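Side-chain contacts in cyclin homolog (PDB 2F2C), which is a viral D-type cyclin that may promote cellular transformation and rapid T-cell proliferation during latent infection of susceptible hosts: residues L163-E167 / D168-Q172; Q172-E175 / A176-T180; N229-T232 / N233-R236. All coordinates share one frame; numbering follows the deposited sequence.

Contact 1: L163-E167 / D168-Q172; sequences LKIPE and DLWPQ
W170 folds back over E167 and the carbonyl of I165 in a local contact where a loop becomes a helix: the chain leaves helix 156-162, passes through a short 3-10 turn at E167-L169 and enters helix 170-184. The indole NE1 donates to I165 O at 3.2 Å, the oxygen lying near the ring edge but tilted 20° from the plane, and the donor standing above the carbonyl plane of I165. Over one face sits the backbone of E167, whose CA makes a CH-pi contact 3.6 Å from the centroid of the five-membered ring. Farther out along the same residue, CG of E167 packs 3.7 Å from CH2 of the six-membered ring. This pose follows from chi1 of W170 (-66°), which sets CG beside its own backbone N, turned back toward the preceding turn. Tryptophan suits the place because one side chain offers both a broad apolar surface and a single N-H. The turn is closed by the backbone: L169 N donates to P166 O at 3.1 Å, and W170 N to E167 O at 2.9 Å. Proline has no N-H to give, but the carbonyl of P166 still accepts from L169 N, and its CG lies 4.1 Å from CD1 of L169, the two side chains running side by side. I165 CG2 meets the same methyl at 4.3 Å. The carboxylate of E167 finds its strongest partner in a salt bridge with K19. W170 and P171 also pack on an aromatic side chain of another protein chain. Before the turn, K164, with positive phi, is the C-prime residue of a Schellman motif ending helix 156-162; W170 packs on I157, C160 and N161 of that helix, while L163 and I165 rest against helix 218-228.

Contact 2: Q172-E175 / A176-T180; sequences QLYE and AASTT
Hydroxyls of S178 and T179 turn back onto carbonyls one turn earlier in the middle of helix 170-184. S178 OG donates to Y174 O at 2.8 Å, and S178 N gives the same oxygen its ordinary helical bond at 3.0 Å. The two donors approach from opposite faces of the carbonyl plane, so Y174 O is gripped twice. With chi1 at 51°, the serine oxygen stands between its own N and carbonyl carbon; it also lies 4.0 Å from CE2 of the Y174 ring. T179 OG1 reaches E175 O at 2.9 Å, supplementing a weak 3.4 Å bond from T179 N. At chi1 -55° this OG1 lies beside its backbone N, which lets both reach one carbonyl. T180 OG1 repeats the pattern on A176 O at 2.9 Å. Small hydroxylated residues suit such places, because their polar group is satisfied within its own helix. A177, being small, lets the helix pack against L156 of helix 156-162 and L203 and T206 of helix 195-208, while E175 salt-bridges K70 and, like Y174, touches another protein chain. Serine and threonine hydroxyls bonded to the i-4 carbonyl are a familiar feature of alpha-helices, here within the all-helical cyclin fold.

Contact 3: N229-T232 / N233-R236; sequences NFST and NTVR
S231 meets N233 and T234 as the N-cap of helix 232-247, its hydroxyl accepting from the first-turn amides. T234 N donates to S231 OG at 3.2 Å and nearly straight, with an N-H...O angle of 170°. N233 N also approaches OG, at 3.0 Å, but its strongly bent bond is weak. Serine suits the cap because its short side chain brings an acceptor to amides that have no preceding helical turn to serve them. The backbone takes over from there: the i to i-4 pattern opens with V235 N on S231 O at 3.2 Å and continues with the straighter bond of R236 N to T232 O at 3.1 Å; V235 N also donates weakly to T232 O. Just before the cap, F230 O accepts from S225 OG of helix 218-228, and CB of F230 lies 4.1 Å from T234 OG1. The F230 and T234 side chains also both touch L197 of helix 195-208. V235, the buried residue of this turn, fits its place with a branched apolar side chain packed on L204, whereas N233 and R236 are exposed, in keeping with their polar ends. A serine cap after a short interhelical loop is the classic N-cap arrangement for starting an alpha-helix.

From the N terminus, contact 1 (163-172) comes first and closes the loop from helix 156-162 into helix 170-184. Contact 2 (172-180) starts on Q172, the residue where contact 1 ends, and closes no loop, lying within helix 170-184; their centres are 12 Å apart, and the contacts touch where I165 CD1 lies 4.2 Å from L173 CD2. Contact 3 (229-236) follows much later and closes the loop from helix 218-228 into helix 232-247, with nearest atoms about 9 Å from contact 1 and about 12 Å from contact 2. None nests in or crosses another. Helix 218-228 lies beside both contacts 1 and 3, and helix 195-208 beside contacts 2 and 3.

Contact 1: L163-E167 / D168-Q172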
loop_
_atom_site.group_PDB
_atom_site.type_symbol
_atom_site.label_atom_id
_atom_site.label_comp_id
_atom_site.label_asym_id
_atom_site.label_seq_id
_atom_site.Cartn_x
_atom_site.Cartn_y
_atom_site.Cartn_z
ATOM N N LEU A 163 -0.158 -16.135 17.115
ATOM C CA LEU A 163 0.443 -17.058 18.094
ATOM C C LEU A 163 0.448 -16.450 19.485
ATOM O O LEU A 163 1.123 -16.961 20.382
ATOM C CB LEU A 163 1.871 -17.432 17.724
ATOM C CG LEU A 163 2.144 -18.048 16.356
ATOM C CD1 LEU A 163 3.532 -17.605 15.910
ATOM C CD2 LEU A 163 1.997 -19.563 16.346
ATOM N N LYS A 164 -0.288 -15.343 19.632
ATOM C CA LYS A 164 -0.487 -14.632 20.896
ATOM C C LYS A 164 0.799 -14.292 21.672
ATOM O O LYS A 164 0.790 -14.239 22.904
ATOM C CB LYS A 164 -1.508 -15.367 21.785
ATOM C CG LYS A 164 -2.939 -15.395 21.226
ATOM C CD LYS A 164 -3.840 -14.298 21.831
ATOM C CE LYS A 164 -3.692 -12.902 21.144
ATOM N NZ LYS A 164 -4.288 -12.875 19.763
ATOM N N ILE A 165 1.894 -14.059 20.950
ATOM C CA ILE A 165 3.123 -13.484 21.522
ATOM C C ILE A 165 2.889 -12.019 21.929
ATOM O O ILE A 165 2.408 -11.205 21.123
ATOM C CB ILE A 165 4.283 -13.566 20.493
ATOM C CG1 ILE A 165 4.536 -15.021 20.066
ATOM C CG2 ILE A 165 5.551 -12.878 21.025
ATOM C CD1 ILE A 165 5.411 -15.149 18.863
ATOM N N PRO A 166 3.255 -11.683 23.167
ATOM C CA PRO A 166 3.065 -10.334 23.702
ATOM C C PRO A 166 3.755 -9.282 22.847
ATOM O O PRO A 166 4.920 -9.453 22.462
ATOM C CB PRO A 166 3.723 -10.416 25.078
ATOM C CG PRO A 166 4.664 -11.553 24.976
ATOM C CD PRO A 166 3.918 -12.562 24.147
ATOM N N GLU A 167 3.029 -8.207 22.550
ATOM C CA GLU A 167 3.529 -7.129 21.689
ATOM C C GLU A 167 4.957 -6.679 21.999
ATOM O O GLU A 167 5.729 -6.411 21.074
ATOM C CB GLU A 167 2.586 -5.933 21.736
ATOM C CG GLU A 167 1.448 -6.016 20.734
ATOM C CD GLU A 167 0.256 -5.175 21.148
ATOM O OE1 GLU A 167 0.441 -3.982 21.504
ATOM O OE2 GLU A 167 -0.871 -5.708 21.134
ATOM N N ASP A 168 5.298 -6.619 23.292
ATOM C CA ASP A 168 6.624 -6.182 23.778
ATOM C C ASP A 168 7.821 -6.753 22.985
ATOM O O ASP A 168 8.882 -6.134 22.932
ATOM C CB ASP A 168 6.819 -6.517 25.274
ATOM C CG ASP A 168 5.484 -6.683 26.052
ATOM O OD1 ASP A 168 4.854 -5.656 26.433
ATOM O OD2 ASP A 168 5.014 -7.807 26.377
ATOM N N LEU A 169 7.651 -7.926 22.374
ATOM C CA LEU A 169 8.767 -8.598 21.704
ATOM C C LEU A 169 8.874 -8.364 20.208
ATOM O O LEU A 169 9.822 -8.836 19.591
ATOM C CB LEU A 169 8.743 -10.095 21.988
ATOM C CG LEU A 169 8.968 -10.380 23.471
ATOM C CD1 LEU A 169 8.629 -11.827 23.815
ATOM C CD2 LEU A 169 10.388 -10.016 23.894
ATOM N N TRP A 170 7.929 -7.616 19.642
ATOM C CA TRP A 170 7.809 -7.515 18.191
ATOM C C TRP A 170 8.978 -6.784 17.523
ATOM O O TRP A 170 9.464 -7.257 16.495
ATOM C CB TRP A 170 6.466 -6.924 17.778
ATOM C CG TRP A 170 5.309 -7.794 18.109
ATOM C CD1 TRP A 170 5.331 -8.946 18.834
ATOM C CD2 TRP A 170 3.927 -7.554 17.789
ATOM N NE1 TRP A 170 4.060 -9.459 18.961
ATOM C CE2 TRP A 170 3.176 -8.625 18.329
ATOM C CE3 TRP A 170 3.246 -6.551 17.085
ATOM C CZ2 TRP A 170 1.785 -8.720 18.190
ATOM C CZ3 TRP A 170 1.855 -6.651 16.949
ATOM C CH2 TRP A 170 1.147 -7.729 17.497
ATOM N N PRO A 171 9.445 -5.669 18.096
ATOM C CA PRO A 171 10.668 -5.005 17.617
ATOM C C PRO A 171 11.826 -5.977 17.360
ATOM O O PRO A 171 12.242 -6.134 16.218
ATOM C CB PRO A 171 11.013 -4.061 18.762
ATOM C CG PRO A 171 9.712 -3.714 19.357
ATOM C CD PRO A 171 8.856 -4.940 19.232
ATOM N N GLN A 172 12.312 -6.653 18.395
ATOM C CA GLN A 172 13.458 -7.553 18.240
ATOM C C GLN A 172 13.154 -8.744 17.311
ATOM O O GLN A 172 14.002 -9.148 16.506
ATOM C CB GLN A 172 13.982 -8.027 19.611
ATOM C CG GLN A 172 13.083 -9.087 20.291
ATOM C CD GLN A 172 13.505 -9.489 21.706
ATOM O OE1 GLN A 172 14.042 -8.676 22.472
ATOM N NE2 GLN A 172 13.239 -10.745 22.058
#

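Contact 2: Q172-E175 / A176-T180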
loop_
_atom_site.group_PDB
_atom_site.type_symbol
_atom_site.label_atom_id
_atom_site.label_comp_id
_atom_site.label_asym_id
_atom_site.label_seq_id
_atom_site.Cartn_x
_atom_site.Cartn_y
_atom_site.Cartn_z
ATOM N N GLN A 172 12.312 -6.653 18.395
ATOM C CA GLN A 172 13.458 -7.553 18.240
ATOM C C GLN A 172 13.154 -8.744 17.311
ATOM O O GLN A 172 14.002 -9.148 16.506
ATOM C CB GLN A 172 13.982 -8.027 19.611
ATOM C CG GLN A 172 13.083 -9.087 20.291
ATOM C CD GLN A 172 13.505 -9.489 21.706
ATOM O OE1 GLN A 172 14.042 -8.676 22.472
ATOM N NE2 GLN A 172 13.239 -10.745 22.058
ATOM N N LEU A 173 11.944 -9.295 17.415
ATOM C CA LEU A 173 11.607 -10.525 16.702
ATOM C C LEU A 173 11.511 -10.179 15.248
ATOM O O LEU A 173 12.070 -10.869 14.405
ATOM C CB LEU A 173 10.280 -11.104 17.203
ATOM C CG LEU A 173 10.191 -12.600 17.534
ATOM C CD1 LEU A 173 11.366 -13.067 18.365
ATOM C CD2 LEU A 173 8.903 -12.884 18.282
ATOM N N TYR A 174 10.827 -9.074 14.981
ATOM C CA TYR A 174 10.654 -8.578 13.635
ATOM C C TYR A 174 12.012 -8.402 12.999
ATOM O O TYR A 174 12.260 -8.870 11.886
ATOM C CB TYR A 174 9.912 -7.228 13.619
ATOM C CG TYR A 174 9.506 -6.872 12.229
ATOM C CD1 TYR A 174 8.345 -7.396 11.699
ATOM C CD2 TYR A 174 10.318 -6.089 11.405
ATOM C CE1 TYR A 174 7.965 -7.135 10.421
ATOM C CE2 TYR A 174 9.942 -5.814 10.104
ATOM C CZ TYR A 174 8.756 -6.354 9.626
ATOM O OH TYR A 174 8.307 -6.160 8.343
ATOM N N GLU A 175 12.877 -7.709 13.732
ATOM C CA GLU A 175 14.223 -7.364 13.300
ATOM C C GLU A 175 15.043 -8.596 12.879
ATOM O O GLU A 175 15.525 -8.664 11.743
ATOM C CB GLU A 175 14.919 -6.576 14.423
ATOM C CG GLU A 175 16.220 -5.878 14.032
ATOM C CD GLU A 175 16.185 -5.288 12.622
ATOM O OE1 GLU A 175 15.256 -4.473 12.307
ATOM O OE2 GLU A 175 17.092 -5.652 11.824
ATOM N N ALA A 176 15.173 -9.566 13.782
ATOM C CA ALA A 176 15.885 -10.807 13.496
ATOM C C ALA A 176 15.231 -11.653 12.379
ATOM O O ALA A 176 15.917 -12.120 11.451
ATOM C CB ALA A 176 16.035 -11.631 14.766
ATOM N N ALA A 177 13.919 -11.843 12.457
ATOM C CA ALA A 177 13.264 -12.728 11.511
ATOM C C ALA A 177 13.240 -12.212 10.072
ATOM O O ALA A 177 13.363 -13.011 9.138
ATOM C CB ALA A 177 11.872 -13.125 11.991
ATOM N N SER A 178 13.092 -10.903 9.876
ATOM C CA SER A 178 13.145 -10.362 8.506
ATOM C C SER A 178 14.553 -10.477 7.899
ATOM O O SER A 178 14.695 -10.767 6.708
ATOM C CB SER A 178 12.590 -8.931 8.390
ATOM O OG SER A 178 13.146 -8.028 9.319
ATOM N N THR A 179 15.584 -10.283 8.725
ATOM C CA THR A 179 16.953 -10.464 8.272
ATOM C C THR A 179 17.120 -11.904 7.813
ATOM O O THR A 179 17.587 -12.157 6.701
ATOM C CB THR A 179 17.952 -10.165 9.397
ATOM O OG1 THR A 179 17.726 -8.851 9.912
ATOM C CG2 THR A 179 19.372 -10.088 8.834
ATOM N N THR A 180 16.722 -12.834 8.679
ATOM C CA THR A 180 16.707 -14.263 8.378
ATOM C C THR A 180 15.908 -14.618 7.108
ATOM O O THR A 180 16.394 -15.361 6.236
ATOM C CB THR A 180 16.150 -15.019 9.591
ATOM O OG1 THR A 180 16.960 -14.741 10.741
ATOM C CG2 THR A 180 16.273 -16.532 9.394
#

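Contact 3: N229-T232 / N233-R236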
loop_
_atom_site.group_PDB
_atom_site.type_symbol
_atom_site.label_atom_id
_atom_site.label_comp_id
_atom_site.label_asym_id
_atom_site.label_seq_id
_atom_site.Cartn_x
_atom_site.Cartn_y
_atom_site.Cartn_z
ATOM N N ASN A 229 -2.713 -23.654 7.999
ATOM C CA ASN A 229 -3.461 -24.765 7.423
ATOM C C ASN A 229 -2.555 -25.655 6.579
ATOM O O ASN A 229 -2.950 -26.144 5.521
ATOM C CB ASN A 229 -4.713 -24.310 6.653
ATOM C CG ASN A 229 -5.770 -25.434 6.494
ATOM O OD1 ASN A 229 -5.643 -26.515 7.069
ATOM N ND2 ASN A 229 -6.796 -25.178 5.693
ATOM N N PHE A 230 -1.341 -25.900 7.053
ATOM C CA PHE A 230 -0.506 -26.934 6.456
ATOM C C PHE A 230 -0.316 -28.046 7.476
ATOM O O PHE A 230 -0.753 -27.887 8.604
ATOM C CB PHE A 230 0.828 -26.344 6.035
ATOM C CG PHE A 230 0.759 -25.567 4.771
ATOM C CD1 PHE A 230 0.636 -26.235 3.532
ATOM C CD2 PHE A 230 0.806 -24.174 4.802
ATOM C CE1 PHE A 230 0.584 -25.509 2.337
ATOM C CE2 PHE A 230 0.732 -23.418 3.629
ATOM C CZ PHE A 230 0.632 -24.065 2.398
ATOM N N SER A 231 0.312 -29.165 7.112
ATOM C CA SER A 231 0.560 -30.204 8.120
ATOM C C SER A 231 1.764 -29.882 8.999
ATOM O O SER A 231 2.728 -29.298 8.524
ATOM C CB SER A 231 0.769 -31.573 7.485
ATOM O OG SER A 231 2.149 -31.857 7.377
ATOM N N THR A 232 1.720 -30.287 10.266
ATOM C CA THR A 232 2.893 -30.186 11.140
ATOM C C THR A 232 4.197 -30.604 10.458
ATOM O O THR A 232 5.213 -29.973 10.674
ATOM C CB THR A 232 2.713 -30.944 12.470
ATOM O OG1 THR A 232 2.083 -32.208 12.224
ATOM C CG2 THR A 232 1.748 -30.216 13.380
ATOM N N ASN A 233 4.192 -31.639 9.630
ATOM C CA ASN A 233 5.446 -32.028 8.979
ATOM C C ASN A 233 5.952 -30.993 7.994
ATOM O O ASN A 233 7.125 -30.614 8.038
ATOM C CB ASN A 233 5.355 -33.389 8.313
ATOM C CG ASN A 233 5.185 -34.499 9.309
ATOM O OD1 ASN A 233 6.111 -35.277 9.551
ATOM N ND2 ASN A 233 3.998 -34.570 9.919
ATOM N N THR A 234 5.073 -30.509 7.124
ATOM C CA THR A 234 5.489 -29.483 6.166
ATOM C C THR A 234 5.886 -28.138 6.816
ATOM O O THR A 234 6.531 -27.318 6.162
ATOM C CB THR A 234 4.494 -29.347 4.974
ATOM O OG1 THR A 234 4.329 -27.958 4.616
ATOM C CG2 THR A 234 3.125 -29.722 5.400
ATOM N N VAL A 235 5.535 -27.921 8.087
ATOM C CA VAL A 235 6.057 -26.756 8.838
ATOM C C VAL A 235 7.475 -27.015 9.344
ATOM O O VAL A 235 8.385 -26.214 9.133
ATOM C CB VAL A 235 5.157 -26.342 10.018
ATOM C CG1 VAL A 235 5.886 -25.381 10.932
ATOM C CG2 VAL A 235 3.908 -25.680 9.515
ATOM N N ARG A 236 7.649 -28.141 10.014
ATOM C CA ARG A 236 8.942 -28.550 10.496
ATOM C C ARG A 236 9.998 -28.573 9.380
ATOM O O ARG A 236 11.108 -28.112 9.598
ATOM C CB ARG A 236 8.804 -29.901 11.182
ATOM C CG ARG A 236 10.008 -30.336 11.996
ATOM C CD ARG A 236 9.644 -31.048 13.310
ATOM N NE ARG A 236 8.613 -32.071 13.141
ATOM C CZ ARG A 236 7.723 -32.408 14.075
ATOM N NH1 ARG A 236 7.716 -31.794 15.259
ATOM N NH2 ARG A 236 6.833 -33.362 13.824
#